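Local coordinates for putative secreted protein (Streptomyces coelicolor A3, PDB 2QF9), which is of unknown function but belongs to the DUF305 family of helical proteins and is probably secreted, at the interface of chains A and B. Coordinates in Å, arbitrary orientation; residue numbers count along the deposited sequence, not the author numbering. Chains: chain A/B, Putative secreted protein.

Contact 1: the interface of chains A and B. Residues chain A 51, 54-55, 58; chain B 52, 56.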
ATOM      1  N   ALA A  51      -3.588  -1.504  -1.948  1.00  9.98           N
ATOM      2  CA  ALA A  51      -3.036  -0.486  -1.057  1.00 10.04           C
ATOM      3  C   ALA A  51      -2.817   0.807  -1.828  1.00 10.00           C
ATOM      4  O   ALA A  51      -3.064   1.895  -1.307  1.00 10.31           O
ATOM      5  CB  ALA A  51      -1.710  -0.956  -0.433  1.00  9.74           C
ATOM      6  N   ARG A  54      -6.178   2.382  -2.548  1.00 10.74           N
ATOM      7  CA  ARG A  54      -6.647   2.938  -1.291  1.00 10.50           C
ATOM      8  C   ARG A  54      -5.996   4.298  -1.001  1.00 11.05           C
ATOM      9  O   ARG A  54      -6.704   5.254  -0.648  1.00 10.59           O
ATOM     10  CB  ARG A  54      -6.428   1.956  -0.145  1.00 10.84           C
ATOM     11  CG  ARG A  54      -6.891   2.495   1.182  1.00 10.68           C
ATOM     12  CD  ARG A  54      -6.851   1.424   2.254  1.00 12.42           C
ATOM     13  NE  ARG A  54      -7.211   1.970   3.566  1.00 12.73           N
ATOM     14  CZ  ARG A  54      -6.333   2.497   4.414  1.00 15.36           C
ATOM     15  NH1 ARG A  54      -5.047   2.615   4.078  1.00 14.64           N
ATOM     16  NH2 ARG A  54      -6.745   2.938   5.594  1.00 13.67           N
ATOM     17  N   GLY A  55      -4.667   4.384  -1.146  1.00  9.95           N
ATOM     18  CA  GLY A  55      -3.962   5.665  -0.996  1.00 10.81           C
ATOM     19  C   GLY A  55      -4.488   6.740  -1.946  1.00 10.85           C
ATOM     20  O   GLY A  55      -4.651   7.891  -1.540  1.00 10.22           O
ATOM     21  N   ILE A  58      -8.002   7.843  -0.574  1.00 10.57           N
ATOM     22  CA  ILE A  58      -7.800   8.588   0.670  1.00 10.55           C
ATOM     23  C   ILE A  58      -7.182   9.965   0.369  1.00 10.28           C
ATOM     24  O   ILE A  58      -7.587  10.979   0.949  1.00 10.60           O
ATOM     25  CB  ILE A  58      -6.948   7.801   1.670  1.00 10.84           C
ATOM     26  CG1 ILE A  58      -7.767   6.592   2.176  1.00  9.83           C
ATOM     27  CG2 ILE A  58      -6.538   8.713   2.835  1.00 11.87           C
ATOM     28  CD1 ILE A  58      -7.020   5.646   3.081  1.00 13.57           C
TER
ATOM     29  N   ASN B  52       0.530   3.561   1.322  1.00  9.11           N
ATOM     30  CA  ASN B  52      -0.607   4.459   1.410  1.00  9.70           C
ATOM     31  C   ASN B  52      -0.249   5.868   0.943  1.00  9.26           C
ATOM     32  O   ASN B  52      -0.975   6.455   0.135  1.00  9.20           O
ATOM     33  CB  ASN B  52      -1.169   4.474   2.823  1.00  9.94           C
ATOM     34  CG  ASN B  52      -2.407   5.324   2.935  1.00 12.47           C
ATOM     35  OD1 ASN B  52      -3.452   5.022   2.342  1.00 14.87           O
ATOM     36  ND2 ASN B  52      -2.297   6.395   3.689  1.00 14.86           N
HETATM   37  N   MSE B  56      -1.513   8.186  -2.285  1.00 10.95           N
HETATM   38  CA  MSE B  56      -2.008   9.567  -2.167  1.00 11.59           C
HETATM   39  C   MSE B  56      -1.350  10.442  -3.233  1.00 11.73           C
HETATM   40  O   MSE B  56      -2.034  11.128  -3.982  1.00 11.27           O
HETATM   41  CB  MSE B  56      -1.729  10.142  -0.785  1.00 12.10           C
HETATM   42  CG  MSE B  56      -2.466   9.422   0.329  1.00 13.64           C
HETATM   43 SE   MSE B  56      -1.922  10.134   2.065  1.00 15.93          SE
HETATM   44  CE  MSE B  56      -3.155   9.230   3.195  1.00 20.18           C
TER
HETATM   45  O   HOH W   1      -3.377   2.260   1.449  1.00 13.16           O
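A:Gly55 meets B:Asn52 and B:Met56 where two copies of helix 37-63 cross backbone against backbone, the glycine carbonyl O lying 3.2 Å from the CA of B:Met56. Glycine suits this spot because it has no side chain to hold the helices apart. B:Asn52, which buries more surface than any other residue of the patch, lays its amide along the opposite helix. Its CG points away from the backbone N (chi1 -176°), which carries the carbonyl OD1 across to within 3.4 Å of the A:Gly55 CA.

That oxygen is linked to chain A through an ordered water, 2.9 Å from OD1 of B:Asn52. The same water lies 2.8 Å from the backbone O of A:Ala51 and takes the NH1 of A:Arg54 at 3.1 Å with an angle of 155° at the hydrogen. It sits in the guanidinium plane, at its edge, and joins a donor of chain A to acceptors of both chains. Asparagine is small enough to fit beside the crossing yet polar enough to use the water, while arginine reaches it through an extended chain. The methyl CD1 of A:Ile58 lies 3.5 Å above the guanidinium plane, over its centre, and may steady the group from that face.

Beside the asparagine, farther along A helix 37-63, B:Met56 runs extended beyond CG, and its terminal CE presses on the A:Ile58 branch methyl CG2 at 3.4 Å, tighter than usual van der Waals contact. This flexible, unbranched chain, with selenium in place of methionine's sulfur, slants against the branched isoleucine, whose CD1 also nears OD1 of B:Asn52. All six residues lie within helix 37-63, on the side of each helical bundle that faces the partner.

Contact 2: the interface of chains A and B. Residues chain A 52, 56, 142; chain B 55, 58-59, 62.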
ATOM      1  N   ASN A  52      -2.329   0.689  -3.063  1.00 10.16           N
ATOM      2  CA  ASN A  52      -2.047   1.881  -3.872  1.00 10.43           C
ATOM      3  C   ASN A  52      -3.351   2.621  -4.180  1.00 10.05           C
ATOM      4  O   ASN A  52      -3.467   3.848  -3.970  1.00  8.75           O
ATOM      5  CB  ASN A  52      -1.325   1.518  -5.167  1.00 11.09           C
ATOM      6  CG  ASN A  52      -0.944   2.742  -5.970  1.00 12.24           C
ATOM      7  OD1 ASN A  52      -0.208   3.614  -5.485  1.00 16.06           O
ATOM      8  ND2 ASN A  52      -1.446   2.827  -7.187  1.00 15.59           N
HETATM    9  N   MSE A  56      -4.748   6.379  -3.207  1.00 10.70           N
HETATM   10  CA  MSE A  56      -5.304   7.345  -4.175  1.00 11.76           C
HETATM   11  C   MSE A  56      -6.625   7.929  -3.662  1.00 11.41           C
HETATM   12  O   MSE A  56      -6.801   9.152  -3.600  1.00 10.73           O
HETATM   13  CB  MSE A  56      -5.508   6.704  -5.563  1.00 11.59           C
HETATM   14  CG  MSE A  56      -4.217   6.341  -6.283  1.00 13.06           C
HETATM   15 SE   MSE A  56      -4.703   5.264  -7.842  1.00 16.04          SE
HETATM   16  CE  MSE A  56      -3.030   5.144  -8.807  1.00 18.18           C
ATOM     17  N   VAL A 142     -11.228  10.858 -12.929  1.00 15.35           N
ATOM     18  CA  VAL A 142     -10.169   9.932 -12.536  1.00 15.76           C
ATOM     19  C   VAL A 142     -10.720   8.795 -11.649  1.00 15.00           C
ATOM     20  O   VAL A 142     -10.250   7.659 -11.727  1.00 14.29           O
ATOM     21  CB  VAL A 142      -8.970  10.675 -11.871  1.00 16.42           C
ATOM     22  CG1 VAL A 142      -9.392  11.403 -10.593  1.00 17.12           C
ATOM     23  CG2 VAL A 142      -7.818   9.744 -11.628  1.00 18.71           C
TER
ATOM     24  N   GLY B  55       0.267   6.044  -2.773  1.00  9.47           N
ATOM     25  CA  GLY B  55      -1.031   6.108  -3.461  1.00 10.53           C
ATOM     26  C   GLY B  55      -1.616   7.521  -3.441  1.00 10.83           C
ATOM     27  O   GLY B  55      -2.155   7.994  -4.453  1.00 10.03           O
ATOM     28  N   ILE B  58       0.455   9.658  -5.980  1.00 11.80           N
ATOM     29  CA  ILE B  58       0.127   9.241  -7.345  1.00 11.64           C
ATOM     30  C   ILE B  58      -1.295   9.685  -7.714  1.00 11.55           C
ATOM     31  O   ILE B  58      -1.523  10.189  -8.829  1.00 12.19           O
ATOM     32  CB  ILE B  58       0.312   7.726  -7.518  1.00 11.71           C
ATOM     33  CG1 ILE B  58       1.803   7.385  -7.443  1.00 11.35           C
ATOM     34  CG2 ILE B  58      -0.333   7.238  -8.825  1.00 12.46           C
ATOM     35  CD1 ILE B  58       2.066   5.880  -7.558  1.00 15.91           C
ATOM     36  N   GLY B  59      -2.237   9.523  -6.781  1.00 11.99           N
ATOM     37  CA  GLY B  59      -3.609   9.981  -6.964  1.00 12.03           C
ATOM     38  C   GLY B  59      -3.674  11.475  -7.262  1.00 11.94           C
ATOM     39  O   GLY B  59      -4.478  11.906  -8.110  1.00 12.50           O
ATOM     40  N   ASP B  62      -2.461  12.057 -10.807  1.00 14.10           N
ATOM     41  CA  ASP B  62      -3.515  11.605 -11.723  1.00 15.00           C
ATOM     42  C   ASP B  62      -4.661  12.613 -11.793  1.00 15.20           C
ATOM     43  O   ASP B  62      -5.113  12.954 -12.885  1.00 14.87           O
ATOM     44  CB  ASP B  62      -4.017  10.214 -11.318  1.00 15.72           C
ATOM     45  CG  ASP B  62      -3.040   9.108 -11.703  1.00 16.58           C
ATOM     46  OD1 ASP B  62      -2.095   9.368 -12.496  1.00 20.45           O
ATOM     47  OD2 ASP B  62      -3.228   7.959 -11.247  1.00 20.04           O
TER
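A:Met56 packs into the B chain between B:Gly55 and B:Asp62, and apolar contact dominates. This selenomethionine buries more surface than any other residue of the patch. CG lies beside the backbone N (chi1 -68°) and the chain beyond it is extended, which sends the side chain across the facing helix. CG passes 3.8 Å from the CA of B:Gly59, and the terminal CE arrives at the B:Ile58 branch methyl CG2, 3.4 Å away, a tight contact in which the two side chains approach at a slant. A long, unbranched, polarisable chain suits a crossing that starts over bare backbone and ends against a branched methyl; B:Gly59 lets it lie low because no side chain rises from its CA. Further along, A:Val142, at the start of helix 141-167, brings a second helix into the interface. Its CG2 methyl, anti to the backbone N, meets the aliphatic CB of B:Asp62 at 3.8 Å, the two side chains crossing near a right angle; a compact branched residue suits so short a reach.

Contacts between carbon and oxygen form the second group. The backbone O of B:Gly55 faces the A:Met56 CG at 3.2 Å, a close approach that the lack of a side chain on B:Gly55 probably allows. A:Asn52 directs its amide OD1 toward the same glycine, 3.3 Å from the B:Gly55 CA, where the alpha hydrogens could offer a weakly polar partner. B:Asp62 plays a double part: its methylene takes up the valine, while its carboxylate turns toward the selenomethionine methyl. There, OD2 of B:Asp62 stands 3.7 Å from CE of A:Met56.

Contact 1 and contact 2 have centres about 7 Å apart and are neighbouring parts of one two-fold symmetric interface; both patches draw mainly on helix 37-63 of each chain. Residues 52, 55, 56 and 58 enter both, with the chains exchanged, and at the crossing the CA atoms of A:Gly55 and B:Gly55 come within 3.9 Å of each other. Contact 1 adds the water-bridged flank, whereas contact 2 extends toward the helix end and recruits helix 141-167. Such close, matched packing is compatible with a dimer, although the structure alone does not show that the protein pairs this way in solution.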